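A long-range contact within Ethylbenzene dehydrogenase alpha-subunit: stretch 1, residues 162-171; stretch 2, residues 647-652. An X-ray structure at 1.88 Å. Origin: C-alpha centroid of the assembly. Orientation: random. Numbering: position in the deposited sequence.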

# COMPACT_ATOMS: atom_id res chain seq x y z
N SER A 162 28.82 11.08 -17.80
CA SER A 162 27.94 12.05 -18.40
C SER A 162 26.85 11.32 -19.15
O SER A 162 27.02 10.16 -19.55
CB SER A 162 28.65 12.97 -19.36
OG SER A 162 29.18 12.26 -20.48
N TRP A 163 25.74 12.01 -19.35
CA TRP A 163 24.69 11.50 -20.23
C TRP A 163 25.28 11.21 -21.62
O TRP A 163 24.91 10.27 -22.29
CB TRP A 163 23.56 12.51 -20.36
CG TRP A 163 22.53 12.37 -19.36
CD1 TRP A 163 22.43 13.05 -18.21
CD2 TRP A 163 21.44 11.48 -19.42
NE1 TRP A 163 21.33 12.63 -17.50
CE2 TRP A 163 20.68 11.68 -18.24
CE3 TRP A 163 21.00 10.54 -20.35
CZ2 TRP A 163 19.52 10.97 -17.98
CZ3 TRP A 163 19.84 9.84 -20.10
CH2 TRP A 163 19.12 10.05 -18.92
N ASP A 164 26.19 12.04 -22.04
CA ASP A 164 26.81 11.84 -23.33
C ASP A 164 27.53 10.50 -23.44
O ASP A 164 27.37 9.78 -24.41
CB ASP A 164 27.80 12.95 -23.56
CG ASP A 164 28.07 13.16 -25.00
OD1 ASP A 164 27.18 13.74 -25.65
OD2 ASP A 164 29.16 12.72 -25.45
N GLU A 165 28.33 10.19 -22.44
CA GLU A 165 29.04 8.92 -22.42
C GLU A 165 28.08 7.76 -22.35
O GLU A 165 28.18 6.80 -23.14
CB GLU A 165 30.01 8.85 -21.24
CG GLU A 165 30.55 7.43 -20.97
CD GLU A 165 31.79 7.39 -20.11
OE1 GLU A 165 32.27 8.44 -19.67
OE2 GLU A 165 32.31 6.29 -19.90
N ALA A 166 27.11 7.86 -21.43
CA ALA A 166 26.13 6.79 -21.14
C ALA A 166 25.21 6.51 -22.34
O ALA A 166 25.10 5.36 -22.80
CB ALA A 166 25.35 7.12 -19.89
N ALA A 167 24.63 7.56 -22.90
CA ALA A 167 23.81 7.41 -24.11
C ALA A 167 24.64 6.93 -25.29
O ALA A 167 24.15 6.16 -26.12
CB ALA A 167 23.09 8.72 -24.44
N GLY A 168 25.89 7.38 -25.37
CA GLY A 168 26.83 6.92 -26.40
C GLY A 168 27.13 5.43 -26.32
O GLY A 168 27.13 4.73 -27.34
N ASP A 169 27.36 4.92 -25.11
CA ASP A 169 27.64 3.48 -24.97
C ASP A 169 26.42 2.69 -25.34
O ASP A 169 26.51 1.63 -25.95
CB ASP A 169 28.02 3.08 -23.54
CG ASP A 169 29.37 3.61 -23.11
OD1 ASP A 169 30.12 4.14 -23.95
OD2 ASP A 169 29.67 3.46 -21.90
N ILE A 170 25.26 3.18 -24.93
CA ILE A 170 24.03 2.50 -25.26
C ILE A 170 23.83 2.45 -26.77
O ILE A 170 23.48 1.39 -27.33
CB ILE A 170 22.82 3.16 -24.60
CG1 ILE A 170 22.92 3.01 -23.08
CG2 ILE A 170 21.54 2.55 -25.16
CD1 ILE A 170 22.01 3.95 -22.27
N ALA A 171 24.04 3.58 -27.43
CA ALA A 171 23.86 3.66 -28.87
C ALA A 171 24.81 2.76 -29.60
O ALA A 171 24.45 2.10 -30.58
CB ALA A 171 24.09 5.08 -29.32
N ASP A 647 24.61 -2.36 -16.85
CA ASP A 647 25.86 -1.77 -17.24
C ASP A 647 25.81 -0.28 -17.14
O ASP A 647 26.82 0.34 -16.86
CB ASP A 647 26.20 -2.18 -18.66
CG ASP A 647 26.21 -3.68 -18.82
OD1 ASP A 647 26.84 -4.38 -17.98
OD2 ASP A 647 25.57 -4.14 -19.77
N ILE A 648 24.63 0.29 -17.40
CA ILE A 648 24.42 1.73 -17.44
C ILE A 648 23.08 2.01 -16.77
O ILE A 648 22.07 1.36 -17.08
CB ILE A 648 24.37 2.25 -18.92
CG1 ILE A 648 25.70 2.08 -19.64
CG2 ILE A 648 23.95 3.74 -18.95
CD1 ILE A 648 26.87 2.88 -19.08
N VAL A 649 23.05 2.96 -15.85
CA VAL A 649 21.80 3.40 -15.27
C VAL A 649 21.66 4.88 -15.57
O VAL A 649 22.58 5.68 -15.28
CB VAL A 649 21.76 3.12 -13.76
CG1 VAL A 649 20.44 3.63 -13.14
CG2 VAL A 649 21.97 1.61 -13.48
N LEU A 650 20.51 5.25 -16.16
CA LEU A 650 20.23 6.61 -16.59
C LEU A 650 19.21 7.21 -15.64
O LEU A 650 18.12 6.62 -15.46
CB LEU A 650 19.62 6.59 -17.97
CG LEU A 650 20.50 6.02 -19.07
CD1 LEU A 650 19.74 6.06 -20.36
CD2 LEU A 650 21.82 6.78 -19.16
N PRO A 651 19.53 8.33 -15.00
CA PRO A 651 18.59 8.83 -13.96
C PRO A 651 17.38 9.57 -14.53
O PRO A 651 17.54 10.41 -15.38
CB PRO A 651 19.43 9.81 -13.17
CG PRO A 651 20.39 10.39 -14.16
CD PRO A 651 20.72 9.18 -15.10
N CYS A 652 16.18 9.30 -13.98
CA CYS A 652 14.96 9.87 -14.47
C CYS A 652 14.21 10.71 -13.45
O CYS A 652 14.34 10.58 -12.23
CB CYS A 652 14.03 8.78 -15.00
SG CYS A 652 14.78 7.92 -16.37

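The packing of a helix against a strand distant in sequence is among the commonest ways in which a large protein closes its interior, and this contact from the ethylbenzene dehydrogenase alpha-subunit illustrates it well. The touching residues lie at least 478 positions apart in one chain. Residues 163-171 form a helix that continues beyond the stretch, while residues 648-651 form a strand. Their axes approach to 9.1 Å, and their N-to-C directions differ by 129°, so the two elements run obliquely, closer to antiparallel than to parallel. The backbones come nearest at Ala166 and Ile648, whose CA atoms are 6.5 Å apart.

The helix carries its own backbone hydrogen bonds, beginning with a cap. Ser162 occupies the N-cap position, and its OG accepts a hydrogen bond from Glu165 N at 3.0 Å, occupying one of the amide groups that the first turn of any helix leaves without an earlier carbonyl partner. The regular ladder then begins with Ala166 N donating to Ser162 O at 3.0 Å and continues through Ala171 N to Ala167 O at 2.9 Å. No hydrogen bond passes between the stretches. What joins them is the fit of apolar side chains, which together with the backbone bury 359 Å² counted over both sides.

The periodicities of the two elements select the residues that meet. Along the strand, Ile648 and Leu650 point toward the helix, whereas Val649 between them points away. On the helix, Ala166, Asp169 and Ile170 point toward the strand, the spacing expected when one side of a helix recurs every three or four residues. Ala167, one step past Ala166, is directed away.

Ala166 lies at the middle of this arrangement. Its short side chain accompanies the close approach of the backbones and meets both inward-facing strand residues: its CB is 3.8 Å from Ile648 CG2 and 3.6 Å from Leu650 CD2. One turn later, Ile170 reaches the same pair with the end of its longer side chain, its CD1 lying 3.6 Å from Leu650 CD1 and 3.9 Å from Ile648 CG2. These are van der Waals distances between saturated carbons, and the contacts gain their stability from close packing and the exclusion of water.

Trp163 shows how a large side chain can extend a contact beyond the line of its CA-to-CB bond. That bond points sideways, yet the indole end comes nearer to the strand: CH2 lies 3.6 Å from Leu650 CB, and CZ2 lies 3.6 Å from Pro651 CD. The carbonyl oxygen of Pro651 approaches the ring edge, near its plane, with Pro651 O 3.3 Å from Trp163 CZ2. The indole NE1 finds its hydrogen bond elsewhere in the structure.

Even an acidic residue can border such a contact. Asp169 OD2 rests 4.0 Å from Ile648 CD1, a simple packing contact, while the same oxygen is hydrogen-bonded elsewhere in the structure.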